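Local coordinates for hypothetical protein SMU.776 (Streptococcus mutans, PDB 2B78), which probably transfers methyl groups from S-adenosylmethionine, perhaps to RNA, and binds the by-product S-adenosyl-L-homocysteine, at residues Lys92-Tyr97 with Leu177-Ser182; Asp117-Ser122 with His164-Glu169; Ser182-Leu187 with Ser251-Glu256; Ala329-Ala334 with Tyr377-Thr382. All coordinates share one frame; numbering follows the deposited sequence.

Contact 1 of 4, residues Lys92-Tyr97 with Leu177-Ser182; sequences KLTTAY and LENGIS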
loop_
_atom_site.group_PDB
_atom_site.type_symbol
_atom_site.label_atom_id
_atom_site.label_comp_id
_atom_site.label_asym_id
_atom_site.label_seq_id
_atom_site.Cartn_x
_atom_site.Cartn_y
_atom_site.Cartn_z
ATOM N N LYS A 92 10.346 -5.709 18.413
ATOM C CA LYS A 92 10.679 -6.857 17.580
ATOM C C LYS A 92 9.451 -7.708 17.236
ATOM O O LYS A 92 9.584 -8.783 16.649
ATOM C CB LYS A 92 11.764 -7.714 18.247
ATOM C CG LYS A 92 13.118 -7.018 18.286
ATOM C CD LYS A 92 14.252 -7.953 18.662
ATOM C CE LYS A 92 15.598 -7.225 18.595
ATOM N NZ LYS A 92 16.756 -8.056 19.065
ATOM N N LEU A 93 8.263 -7.217 17.583
ATOM C CA LEU A 93 7.013 -7.926 17.269
ATOM C C LEU A 93 6.718 -7.755 15.787
ATOM O O LEU A 93 6.009 -8.565 15.188
ATOM C CB LEU A 93 5.837 -7.353 18.067
ATOM C CG LEU A 93 5.720 -7.710 19.551
ATOM C CD1 LEU A 93 4.553 -6.944 20.156
ATOM C CD2 LEU A 93 5.521 -9.211 19.712
ATOM N N THR A 94 7.249 -6.677 15.214
ATOM C CA THR A 94 7.075 -6.365 13.794
ATOM C C THR A 94 8.435 -6.038 13.204
ATOM O O THR A 94 9.015 -5.004 13.520
ATOM C CB THR A 94 6.150 -5.157 13.617
ATOM O OG1 THR A 94 4.816 -5.539 13.965
ATOM C CG2 THR A 94 6.188 -4.655 12.168
ATOM N N THR A 95 8.942 -6.913 12.339
ATOM C CA THR A 95 10.258 -6.707 11.757
ATOM C C THR A 95 10.218 -6.257 10.306
ATOM O O THR A 95 11.255 -6.137 9.655
ATOM C CB THR A 95 11.119 -7.984 11.874
ATOM O OG1 THR A 95 10.536 -9.045 11.103
ATOM C CG2 THR A 95 11.210 -8.415 13.329
ATOM N N ALA A 96 9.021 -5.992 9.799
ATOM C CA ALA A 96 8.884 -5.518 8.431
ATOM C C ALA A 96 7.920 -4.345 8.482
ATOM O O ALA A 96 6.791 -4.493 8.935
ATOM C CB ALA A 96 8.341 -6.629 7.516
ATOM N N TYR A 97 8.378 -3.177 8.040
ATOM C CA TYR A 97 7.552 -1.976 8.036
ATOM C C TYR A 97 8.158 -0.964 7.078
ATOM O O TYR A 97 9.269 -1.164 6.583
ATOM C CB TYR A 97 7.442 -1.393 9.452
ATOM C CG TYR A 97 8.769 -1.037 10.096
ATOM C CD1 TYR A 97 9.271 0.264 10.035
ATOM C CD2 TYR A 97 9.531 -2.005 10.759
ATOM C CE1 TYR A 97 10.493 0.589 10.618
ATOM C CE2 TYR A 97 10.760 -1.687 11.342
ATOM C CZ TYR A 97 11.231 -0.391 11.266
ATOM O OH TYR A 97 12.450 -0.075 11.829
ATOM N N LEU A 177 8.249 -10.992 10.870
ATOM C CA LEU A 177 7.238 -11.022 11.906
ATOM C C LEU A 177 6.438 -9.734 11.820
ATOM O O LEU A 177 6.998 -8.670 11.537
ATOM C CB LEU A 177 7.904 -11.116 13.283
ATOM C CG LEU A 177 7.165 -11.813 14.428
ATOM C CD1 LEU A 177 7.176 -13.318 14.190
ATOM C CD2 LEU A 177 7.851 -11.494 15.756
ATOM N N GLU A 178 5.128 -9.840 12.038
ATOM C CA GLU A 178 4.243 -8.673 12.033
ATOM C C GLU A 178 3.162 -8.937 13.067
ATOM O O GLU A 178 2.436 -9.928 12.971
ATOM C CB GLU A 178 3.586 -8.462 10.667
ATOM C CG GLU A 178 2.876 -7.106 10.535
ATOM C CD GLU A 178 1.942 -7.043 9.336
ATOM O OE1 GLU A 178 0.864 -7.674 9.387
ATOM O OE2 GLU A 178 2.284 -6.362 8.345
ATOM N N ASN A 179 3.058 -8.045 14.053
ATOM C CA ASN A 179 2.084 -8.198 15.125
ATOM C C ASN A 179 2.385 -9.487 15.874
ATOM O O ASN A 179 1.497 -10.099 16.463
ATOM C CB ASN A 179 0.669 -8.253 14.555
ATOM C CG ASN A 179 0.247 -6.955 13.906
ATOM O OD1 ASN A 179 -0.369 -6.957 12.836
ATOM N ND2 ASN A 179 0.560 -5.837 14.550
ATOM N N GLY A 180 3.637 -9.922 15.826
ATOM C CA GLY A 180 3.994 -11.138 16.533
ATOM C C GLY A 180 3.744 -12.464 15.845
ATOM O O GLY A 180 3.927 -13.508 16.466
ATOM N N ILE A 181 3.302 -12.452 14.593
ATOM C CA ILE A 181 3.095 -13.710 13.873
ATOM C C ILE A 181 3.946 -13.686 12.602
ATOM O O ILE A 181 4.368 -12.612 12.137
ATOM C CB ILE A 181 1.598 -13.981 13.557
ATOM C CG1 ILE A 181 1.090 -13.051 12.469
ATOM C CG2 ILE A 181 0.758 -13.807 14.837
ATOM C CD1 ILE A 181 -0.236 -13.522 11.873
ATOM N N SER A 182 4.227 -14.863 12.049
ATOM C CA SER A 182 5.087 -14.964 10.868
ATOM C C SER A 182 4.386 -14.903 9.526
ATOM O O SER A 182 3.255 -15.364 9.382
ATOM C CB SER A 182 5.904 -16.262 10.930
ATOM O OG SER A 182 6.713 -16.303 12.093
HETATM O O HOH W 1 4.099 -4.359 8.759
#
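T95 grips L177 from two directions. Its backbone N donates to L177 O at 2.7 Å, while its hydroxyl OG1 accepts from L177 N at 3.0 Å. The hydroxyl can do so because OG1 sits between the backbone N and the carbonyl carbon (chi1 64°), turned back onto the neighbouring strand. T94 continues the tight part: its OG1 takes the amide of N179 N at 3.1 Å in an almost straight bond (176°), and its CA-H leans on L177 O. Last in line, L93 O receives G180 N at 2.8 Å. Two threonines suit this place, since each small side chain brings a hydroxyl where a backbone amide needs an acceptor. The amides of N179 and G180 belong to the type I' turn E178-I181, which closes the two-stranded hairpin of 174-178 and 181-185. Asparagine and glycine are at home at its two central positions, where phi is positive. The L177 methyl CD2 lies against the backbone oxygens of K92 and L93, 3.3 Å from K92 O. Packing is looser on the exposed side, where L93 CD2 only brushes G180 CA at 4.0 Å. At the other flank a water bridges the segments, donating to A96 O and to E178 OE2, both at 2.7 Å, while E178 OE1 forms a salt bridge with R203 on helix 200-210.

Contact 2 of 4, residues Asp117-Ser122 with His164-Glu169; sequences DFVLFS and HLYGQE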
loop_
_atom_site.group_PDB
_atom_site.type_symbol
_atom_site.label_atom_id
_atom_site.label_comp_id
_atom_site.label_asym_id
_atom_site.label_seq_id
_atom_site.Cartn_x
_atom_site.Cartn_y
_atom_site.Cartn_z
ATOM N N ASP A 117 16.302 -8.238 7.852
ATOM C CA ASP A 117 17.661 -7.723 7.694
ATOM C C ASP A 117 17.939 -7.075 6.341
ATOM O O ASP A 117 19.049 -6.608 6.091
ATOM C CB ASP A 117 18.671 -8.845 7.919
ATOM C CG ASP A 117 18.655 -9.367 9.341
ATOM O OD1 ASP A 117 18.797 -8.550 10.279
ATOM O OD2 ASP A 117 18.504 -10.593 9.518
ATOM N N PHE A 118 16.932 -7.035 5.477
ATOM C CA PHE A 118 17.084 -6.462 4.146
ATOM C C PHE A 118 16.134 -5.295 3.896
ATOM O O PHE A 118 15.081 -5.187 4.528
ATOM C CB PHE A 118 16.850 -7.555 3.099
ATOM C CG PHE A 118 17.847 -8.677 3.168
ATOM C CD1 PHE A 118 19.043 -8.609 2.459
ATOM C CD2 PHE A 118 17.608 -9.787 3.977
ATOM C CE1 PHE A 118 19.988 -9.632 2.557
ATOM C CE2 PHE A 118 18.547 -10.812 4.079
ATOM C CZ PHE A 118 19.737 -10.730 3.367
ATOM N N VAL A 119 16.516 -4.414 2.977
ATOM C CA VAL A 119 15.679 -3.274 2.643
ATOM C C VAL A 119 15.232 -3.361 1.198
ATOM O O VAL A 119 15.874 -4.025 0.373
ATOM C CB VAL A 119 16.410 -1.935 2.871
ATOM C CG1 VAL A 119 16.675 -1.759 4.342
ATOM C CG2 VAL A 119 17.716 -1.892 2.090
ATOM N N LEU A 120 14.120 -2.697 0.900
ATOM C CA LEU A 120 13.569 -2.691 -0.445
ATOM C C LEU A 120 13.239 -1.270 -0.894
ATOM O O LEU A 120 12.363 -0.616 -0.330
ATOM C CB LEU A 120 12.308 -3.561 -0.503
ATOM C CG LEU A 120 11.655 -3.662 -1.888
ATOM C CD1 LEU A 120 12.584 -4.421 -2.839
ATOM C CD2 LEU A 120 10.310 -4.368 -1.775
ATOM N N PHE A 121 13.964 -0.808 -1.909
ATOM C CA PHE A 121 13.785 0.515 -2.492
ATOM C C PHE A 121 12.798 0.387 -3.640
ATOM O O PHE A 121 12.827 -0.604 -4.381
ATOM C CB PHE A 121 15.103 1.022 -3.085
ATOM C CG PHE A 121 16.097 1.507 -2.073
ATOM C CD1 PHE A 121 16.258 2.866 -1.839
ATOM C CD2 PHE A 121 16.892 0.608 -1.368
ATOM C CE1 PHE A 121 17.197 3.321 -0.918
ATOM C CE2 PHE A 121 17.834 1.060 -0.444
ATOM C CZ PHE A 121 17.985 2.414 -0.221
ATOM N N SER A 122 11.940 1.388 -3.801
ATOM C CA SER A 122 10.989 1.395 -4.899
ATOM C C SER A 122 11.062 2.748 -5.582
ATOM O O SER A 122 10.924 3.800 -4.940
ATOM C CB SER A 122 9.567 1.117 -4.407
ATOM O OG SER A 122 9.448 -0.230 -3.982
ATOM N N HIS A 164 18.654 -7.039 -7.349
ATOM C CA HIS A 164 19.444 -6.948 -6.133
ATOM C C HIS A 164 20.150 -5.603 -6.273
ATOM O O HIS A 164 20.602 -5.264 -7.372
ATOM C CB HIS A 164 20.452 -8.100 -6.068
ATOM C CG HIS A 164 21.407 -8.003 -4.922
ATOM N ND1 HIS A 164 20.992 -7.924 -3.610
ATOM C CD2 HIS A 164 22.760 -7.939 -4.892
ATOM C CE1 HIS A 164 22.045 -7.808 -2.821
ATOM N NE2 HIS A 164 23.130 -7.814 -3.574
ATOM N N LEU A 165 20.229 -4.832 -5.188
ATOM C CA LEU A 165 20.842 -3.497 -5.236
ATOM C C LEU A 165 22.220 -3.376 -4.601
ATOM O O LEU A 165 23.147 -2.858 -5.231
ATOM C CB LEU A 165 19.908 -2.462 -4.595
ATOM C CG LEU A 165 20.373 -1.004 -4.699
ATOM C CD1 LEU A 165 20.545 -0.633 -6.166
ATOM C CD2 LEU A 165 19.362 -0.076 -4.019
ATOM N N TYR A 166 22.357 -3.819 -3.353
ATOM C CA TYR A 166 23.662 -3.763 -2.697
ATOM C C TYR A 166 23.749 -4.739 -1.538
ATOM O O TYR A 166 22.731 -5.239 -1.063
ATOM C CB TYR A 166 23.988 -2.334 -2.221
ATOM C CG TYR A 166 23.185 -1.794 -1.043
ATOM C CD1 TYR A 166 23.286 -2.366 0.224
ATOM C CD2 TYR A 166 22.354 -0.683 -1.197
ATOM C CE1 TYR A 166 22.583 -1.844 1.312
ATOM C CE2 TYR A 166 21.645 -0.153 -0.113
ATOM C CZ TYR A 166 21.769 -0.743 1.137
ATOM O OH TYR A 166 21.094 -0.222 2.209
ATOM N N GLY A 167 24.971 -5.019 -1.094
ATOM C CA GLY A 167 25.160 -5.930 0.022
ATOM C C GLY A 167 24.928 -7.402 -0.265
ATOM O O GLY A 167 25.075 -7.865 -1.397
ATOM N N GLN A 168 24.571 -8.143 0.781
ATOM C CA GLN A 168 24.315 -9.576 0.671
ATOM C C GLN A 168 23.011 -9.864 -0.057
ATOM O O GLN A 168 22.146 -8.994 -0.175
ATOM C CB GLN A 168 24.236 -10.215 2.060
ATOM C CG GLN A 168 25.566 -10.472 2.754
ATOM C CD GLN A 168 25.377 -10.925 4.196
ATOM O OE1 GLN A 168 24.526 -11.765 4.490
ATOM N NE2 GLN A 168 26.172 -10.367 5.100
ATOM N N GLU A 169 22.878 -11.089 -0.552
ATOM C CA GLU A 169 21.659 -11.509 -1.227
ATOM C C GLU A 169 20.779 -12.100 -0.134
ATOM O O GLU A 169 21.283 -12.582 0.883
ATOM C CB GLU A 169 21.962 -12.585 -2.278
ATOM C CG GLU A 169 22.546 -12.069 -3.582
ATOM C CD GLU A 169 21.488 -11.681 -4.605
ATOM O OE1 GLU A 169 21.872 -11.158 -5.673
ATOM O OE2 GLU A 169 20.275 -11.900 -4.355
#
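The backbone oxygen Q168 O is buried against F118 without a hydrogen-bonding partner anywhere in the model. What it meets is the rim of the phenyl ring: F118 CE1 lies 3.5 Å from Q168 O, near the ring plane, so the slightly positive C-H edge may compensate it somewhat. E169 O approaches the same ring obliquely, 3.5 Å from F118 CZ. No hydrogen bond joins the two segments, and the rest is mostly side-chain packing. F121 crosses L165 at about a right angle, with F121 CD2 3.7 Å from L165 CD2. It meets Y166 likewise, CE2 to CE2 at 4.0 Å. Y166 CG lies between its backbone N and carbonyl carbon (chi1 71°), and the phenol OH comes to 3.8 Å from V119 CG2. Large aromatic and branched side chains suit segments whose nearest CA atoms, F121 CA and L165 CA among them, are 8.6 Å apart; F118 reaches the other backbone. Across the corner at Y166, H164 NE2 donates to G167 O at 2.9 Å, from above the carbonyl plane, and the positive phi of G167 favours glycine. Strand 148-153 runs between strands 118-123 and 162-165, and L165 and Y166 both face its A149 in a classic beta bulge. Helix 132-142 packs on this side, with F139 edge-to-face with F121, V136 against L165 and Y166, and R140 in a cation-pi contact with Y166.

Contact 3 of 4, residues Ser182-Leu187 with Ser251-Glu256; sequences SYNVFL and SLAHFE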
loop_
_atom_site.group_PDB
_atom_site.type_symbol
_atom_site.label_atom_id
_atom_site.label_comp_id
_atom_site.label_asym_id
_atom_site.label_seq_id
_atom_site.Cartn_x
_atom_site.Cartn_y
_atom_site.Cartn_z
ATOM N N SER A 182 4.227 -14.863 12.049
ATOM C CA SER A 182 5.087 -14.964 10.868
ATOM C C SER A 182 4.386 -14.903 9.526
ATOM O O SER A 182 3.255 -15.364 9.382
ATOM C CB SER A 182 5.904 -16.262 10.930
ATOM O OG SER A 182 6.713 -16.303 12.093
ATOM N N TYR A 183 5.091 -14.341 8.543
ATOM C CA TYR A 183 4.602 -14.218 7.177
ATOM C C TYR A 183 5.776 -14.497 6.237
ATOM O O TYR A 183 6.896 -14.046 6.481
ATOM C CB TYR A 183 4.090 -12.802 6.907
ATOM C CG TYR A 183 2.833 -12.441 7.660
ATOM C CD1 TYR A 183 1.586 -12.865 7.211
ATOM C CD2 TYR A 183 2.895 -11.687 8.825
ATOM C CE1 TYR A 183 0.415 -12.544 7.911
ATOM C CE2 TYR A 183 1.736 -11.362 9.533
ATOM C CZ TYR A 183 0.501 -11.796 9.064
ATOM O OH TYR A 183 -0.643 -11.463 9.751
ATOM N N ASN A 184 5.500 -15.234 5.169
ATOM C CA ASN A 184 6.495 -15.594 4.165
ATOM C C ASN A 184 6.550 -14.517 3.076
ATOM O O ASN A 184 5.535 -14.185 2.458
ATOM C CB ASN A 184 6.136 -16.963 3.559
ATOM C CG ASN A 184 7.047 -17.361 2.403
ATOM O OD1 ASN A 184 6.775 -17.053 1.239
ATOM N ND2 ASN A 184 8.137 -18.047 2.719
ATOM N N VAL A 185 7.742 -13.966 2.856
ATOM C CA VAL A 185 7.926 -12.925 1.852
ATOM C C VAL A 185 9.078 -13.236 0.902
ATOM O O VAL A 185 9.880 -14.151 1.137
ATOM C CB VAL A 185 8.179 -11.534 2.508
ATOM C CG1 VAL A 185 7.015 -11.170 3.435
ATOM C CG2 VAL A 185 9.489 -11.540 3.279
ATOM N N PHE A 186 9.150 -12.455 -0.169
ATOM C CA PHE A 186 10.181 -12.611 -1.188
ATOM C C PHE A 186 10.479 -11.216 -1.732
ATOM O O PHE A 186 9.556 -10.436 -1.968
ATOM C CB PHE A 186 9.692 -13.578 -2.285
ATOM C CG PHE A 186 8.245 -13.391 -2.692
ATOM C CD1 PHE A 186 7.900 -12.548 -3.752
ATOM C CD2 PHE A 186 7.233 -14.076 -2.030
ATOM C CE1 PHE A 186 6.562 -12.395 -4.144
ATOM C CE2 PHE A 186 5.892 -13.932 -2.410
ATOM C CZ PHE A 186 5.557 -13.092 -3.469
ATOM N N LEU A 187 11.759 -10.902 -1.933
ATOM C CA LEU A 187 12.153 -9.570 -2.376
ATOM C C LEU A 187 12.608 -9.399 -3.812
ATOM O O LEU A 187 12.801 -8.263 -4.258
ATOM C CB LEU A 187 13.261 -9.024 -1.465
ATOM C CG LEU A 187 12.908 -8.789 -0.001
ATOM C CD1 LEU A 187 14.084 -8.111 0.690
ATOM C CD2 LEU A 187 11.652 -7.926 0.086
ATOM N N SER A 251 0.402 -19.019 -0.104
ATOM C CA SER A 251 -0.525 -18.915 1.008
ATOM C C SER A 251 -0.174 -19.971 2.051
ATOM O O SER A 251 -0.187 -19.705 3.253
ATOM C CB SER A 251 -1.965 -19.105 0.511
ATOM O OG SER A 251 -2.316 -18.077 -0.396
ATOM N N LEU A 252 0.153 -21.170 1.584
ATOM C CA LEU A 252 0.512 -22.276 2.466
ATOM C C LEU A 252 1.719 -21.933 3.344
ATOM O O LEU A 252 1.816 -22.366 4.511
ATOM C CB LEU A 252 0.825 -23.527 1.626
ATOM C CG LEU A 252 -0.328 -24.151 0.834
ATOM C CD1 LEU A 252 0.192 -25.246 -0.109
ATOM C CD2 LEU A 252 -1.351 -24.719 1.807
ATOM N N ALA A 253 2.633 -21.151 2.777
ATOM C CA ALA A 253 3.849 -20.748 3.470
ATOM C C ALA A 253 3.592 -20.004 4.773
ATOM O O ALA A 253 4.334 -20.182 5.733
ATOM C CB ALA A 253 4.708 -19.904 2.559
ATOM N N HIS A 254 2.565 -19.163 4.805
ATOM C CA HIS A 254 2.237 -18.412 6.022
ATOM C C HIS A 254 1.658 -19.358 7.074
ATOM O O HIS A 254 2.033 -19.314 8.251
ATOM C CB HIS A 254 1.189 -17.334 5.725
ATOM C CG HIS A 254 1.639 -16.289 4.754
ATOM N ND1 HIS A 254 0.782 -15.699 3.850
ATOM C CD2 HIS A 254 2.841 -15.698 4.573
ATOM C CE1 HIS A 254 1.438 -14.788 3.153
ATOM N NE2 HIS A 254 2.691 -14.768 3.575
ATOM N N PHE A 255 0.732 -20.208 6.644
ATOM C CA PHE A 255 0.092 -21.149 7.548
ATOM C C PHE A 255 1.112 -22.094 8.159
ATOM O O PHE A 255 1.040 -22.400 9.347
ATOM C CB PHE A 255 -1.000 -21.934 6.809
ATOM C CG PHE A 255 -2.298 -21.175 6.666
ATOM C CD1 PHE A 255 -3.213 -21.126 7.715
ATOM C CD2 PHE A 255 -2.589 -20.488 5.492
ATOM C CE1 PHE A 255 -4.408 -20.399 7.596
ATOM C CE2 PHE A 255 -3.778 -19.757 5.358
ATOM C CZ PHE A 255 -4.689 -19.714 6.414
ATOM N N GLU A 256 2.066 -22.535 7.342
ATOM C CA GLU A 256 3.120 -23.437 7.793
ATOM C C GLU A 256 4.032 -22.752 8.819
ATOM O O GLU A 256 4.407 -23.348 9.832
ATOM C CB GLU A 256 3.943 -23.898 6.584
ATOM C CG GLU A 256 5.181 -24.737 6.914
ATOM C CD GLU A 256 4.844 -26.024 7.658
ATOM O OE1 GLU A 256 3.950 -26.767 7.199
ATOM O OE2 GLU A 256 5.480 -26.297 8.700
#
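Y183 and H254 meet as a T-shaped pair: the tyrosine turns its edge to the face of the imidazole, with ring centroids 5.5 Å apart and planes at 76°. The nearest point of that edge is Y183 CD1, which stands over the centre of the H254 ring. Histidine suits the spot because it offers two surfaces at once, a face for the aromatic edge and an N-H for the backbone. H254 CG lies beside its own backbone N, anti to the carbonyl carbon (chi1 -63°), and the ring beyond extends to the strand. There NE2 donates to N184 O at 3.1 Å in a somewhat bent bond, with the acceptor tilted from the ring plane. The other ring nitrogen, ND1, has a weak hydrogen bond to T223 O, which may help to fix the ring's rotation. N184 points toward the helix, and its CB lies only 3.4 Å from A253 CB. A small alanine is what lets strand and helix come so close, their axes passing at 6.7 Å. The N184 side chain is about 9 Å from that of R246, a residue that binds S-adenosyl-L-homocysteine. Strand 182-185 runs roughly antiparallel (149°) to helix segment 251-256, while its Y183 also packs on A225, V228 and A229 of helix 225-232 and on R203 and I207 of helix 200-210.

Contact 4 of 4, residues Ala329-Ala334 with Tyr377-Thr382; sequences ASTNAA and YLKVFT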
loop_
_atom_site.group_PDB
_atom_site.type_symbol
_atom_site.label_atom_id
_atom_site.label_comp_id
_atom_site.label_asym_id
_atom_site.label_seq_id
_atom_site.Cartn_x
_atom_site.Cartn_y
_atom_site.Cartn_z
ATOM N N ALA A 329 -14.455 -4.128 3.612
ATOM C CA ALA A 329 -14.216 -3.633 2.256
ATOM C C ALA A 329 -12.951 -2.802 2.213
ATOM O O ALA A 329 -12.890 -1.692 2.768
ATOM C CB ALA A 329 -15.409 -2.788 1.778
ATOM N N SER A 330 -11.950 -3.338 1.525
ATOM C CA SER A 330 -10.656 -2.697 1.404
ATOM C C SER A 330 -10.288 -2.331 -0.031
ATOM O O SER A 330 -10.752 -2.948 -0.994
ATOM C CB SER A 330 -9.584 -3.621 1.993
ATOM O OG SER A 330 -8.292 -3.257 1.562
ATOM N N THR A 331 -9.467 -1.300 -0.171
ATOM C CA THR A 331 -9.001 -0.865 -1.484
ATOM C C THR A 331 -7.771 0.000 -1.290
ATOM O O THR A 331 -7.680 0.745 -0.308
ATOM C CB THR A 331 -10.071 -0.042 -2.255
ATOM O OG1 THR A 331 -9.547 0.332 -3.538
ATOM C CG2 THR A 331 -10.439 1.226 -1.493
ATOM N N ASN A 332 -6.819 -0.117 -2.214
ATOM C CA ASN A 332 -5.589 0.675 -2.166
ATOM C C ASN A 332 -5.585 1.648 -3.339
ATOM O O ASN A 332 -4.550 2.239 -3.655
ATOM C CB ASN A 332 -4.346 -0.221 -2.273
ATOM C CG ASN A 332 -3.984 -0.898 -0.966
ATOM O OD1 ASN A 332 -3.799 -0.240 0.060
ATOM N ND2 ASN A 332 -3.862 -2.220 -0.999
ATOM N N ALA A 333 -6.744 1.810 -3.981
ATOM C CA ALA A 333 -6.881 2.702 -5.138
ATOM C C ALA A 333 -6.678 4.165 -4.761
ATOM O O ALA A 333 -7.540 4.768 -4.116
ATOM C CB ALA A 333 -8.246 2.523 -5.775
ATOM N N ALA A 334 -5.545 4.727 -5.186
ATOM C CA ALA A 334 -5.184 6.115 -4.887
ATOM C C ALA A 334 -6.075 7.127 -5.590
ATOM O O ALA A 334 -6.191 8.280 -5.153
ATOM C CB ALA A 334 -3.724 6.363 -5.268
ATOM N N TYR A 377 -3.996 6.631 0.550
ATOM C CA TYR A 377 -4.678 5.750 -0.388
ATOM C C TYR A 377 -5.420 4.523 0.134
ATOM O O TYR A 377 -6.363 4.055 -0.506
ATOM C CB TYR A 377 -3.691 5.316 -1.474
ATOM C CG TYR A 377 -2.506 4.515 -0.972
ATOM C CD1 TYR A 377 -2.625 3.153 -0.719
ATOM C CD2 TYR A 377 -1.259 5.118 -0.772
ATOM C CE1 TYR A 377 -1.542 2.406 -0.287
ATOM C CE2 TYR A 377 -0.160 4.369 -0.332
ATOM C CZ TYR A 377 -0.314 3.016 -0.097
ATOM O OH TYR A 377 0.758 2.253 0.318
ATOM N N LEU A 378 -5.007 3.992 1.277
ATOM C CA LEU A 378 -5.676 2.817 1.810
ATOM C C LEU A 378 -6.985 3.220 2.473
ATOM O O LEU A 378 -7.043 4.193 3.220
ATOM C CB LEU A 378 -4.772 2.106 2.823
ATOM C CG LEU A 378 -5.286 0.844 3.519
ATOM C CD1 LEU A 378 -5.553 -0.253 2.490
ATOM C CD2 LEU A 378 -4.251 0.365 4.513
ATOM N N LYS A 379 -8.042 2.475 2.170
ATOM C CA LYS A 379 -9.354 2.728 2.753
ATOM C C LYS A 379 -9.957 1.374 3.077
ATOM O O LYS A 379 -10.143 0.545 2.187
ATOM C CB LYS A 379 -10.245 3.473 1.759
ATOM C CG LYS A 379 -9.798 4.896 1.480
ATOM C CD LYS A 379 -10.479 5.468 0.263
ATOM C CE LYS A 379 -9.734 5.084 -1.002
ATOM N NZ LYS A 379 -8.402 5.747 -1.046
ATOM N N VAL A 380 -10.236 1.131 4.353
ATOM C CA VAL A 380 -10.821 -0.142 4.749
ATOM C C VAL A 380 -12.021 0.125 5.632
ATOM O O VAL A 380 -11.894 0.713 6.713
ATOM C CB VAL A 380 -9.805 -1.027 5.510
ATOM C CG1 VAL A 380 -10.403 -2.406 5.767
ATOM C CG2 VAL A 380 -8.518 -1.154 4.695
ATOM N N PHE A 381 -13.188 -0.297 5.153
ATOM C CA PHE A 381 -14.437 -0.117 5.878
ATOM C C PHE A 381 -14.916 -1.426 6.474
ATOM O O PHE A 381 -14.980 -2.441 5.781
ATOM C CB PHE A 381 -15.524 0.406 4.937
ATOM C CG PHE A 381 -15.507 1.893 4.746
ATOM C CD1 PHE A 381 -15.773 2.745 5.813
ATOM C CD2 PHE A 381 -15.265 2.440 3.490
ATOM C CE1 PHE A 381 -15.804 4.130 5.631
ATOM C CE2 PHE A 381 -15.292 3.824 3.292
ATOM C CZ PHE A 381 -15.565 4.672 4.372
ATOM N N THR A 382 -15.239 -1.406 7.762
ATOM C CA THR A 382 -15.762 -2.587 8.435
ATOM C C THR A 382 -17.245 -2.273 8.598
ATOM O O THR A 382 -17.607 -1.305 9.268
ATOM C CB THR A 382 -15.096 -2.798 9.814
ATOM O OG1 THR A 382 -13.700 -3.077 9.633
ATOM C CG2 THR A 382 -15.742 -3.972 10.542
#
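A329 and F381 form a hydrogen-bonded antiparallel pair, A329 N donating to F381 O and F381 N to A329 O, each at 2.8 Å. T331 and K379 repeat the pattern, with K379 N reaching T331 O at 3.0 Å. The strands belong to the seven-stranded sheet of the Rossmann-like methyltransferase fold, where strand 379-384 runs antiparallel to its neighbour, as is characteristic of this fold. Between these pairs S330 and V380 form the non-hydrogen-bonded pair on the other face, S330 CB touching V380 CG2 at 3.8 Å. T331 and K379 lie side by side, with T331 CG2 4.0 Å from K379 CE. The lysine chain bends at its last two torsions (chi3 -85°, chi4 -67°), bringing NZ back over its own segment to donate to Y377 O at 2.7 Å. A weaker bond runs from NZ to A333 O. Past the strand end, the buried N332 OD1 has no hydrogen-bonding partner in the model; it lies at the edge of the Y377 ring, 3.5 Å from Y377 CE1, and beside L378 CD1. Within 329-334, T331 OG1 accepts from A333 N at 3.2 Å, an ST turn that shapes the strand's exit. In the second shell, I345 and F341 of helix 338-349 cover the face of A329, T331, K379 and F381. S330 OG has its own partner in D292, so a serine fits beside the valine without leaving its hydroxyl unsatisfied. Y377 OH, likewise, is hydrogen-bonded to D198 OD2.

Overall arrangement
Contact 4 is the most central, a buried strand pairing of regular backbone bonds inside the methyltransferase sheet. Contact 3 is also buried, but joins a hairpin strand to a helix through rings and a side-chain-to-backbone bond. Contacts 1 and 2 are only partly buried: the first relies on hydrogen bonds to a strand end and the turn after it, two of them using threonine hydroxyls, the second on apolar and aromatic side chains reaching across an intervening strand. Contacts 1 and 3 both use strand 181-185 and share S182, with E178 CB packed on Y183 CE2. Contact 2 meets contact 3 where F118 CB touches L187 CD1. Contact 4 touches none of the others, its centre lying 22 to 29 Å from theirs.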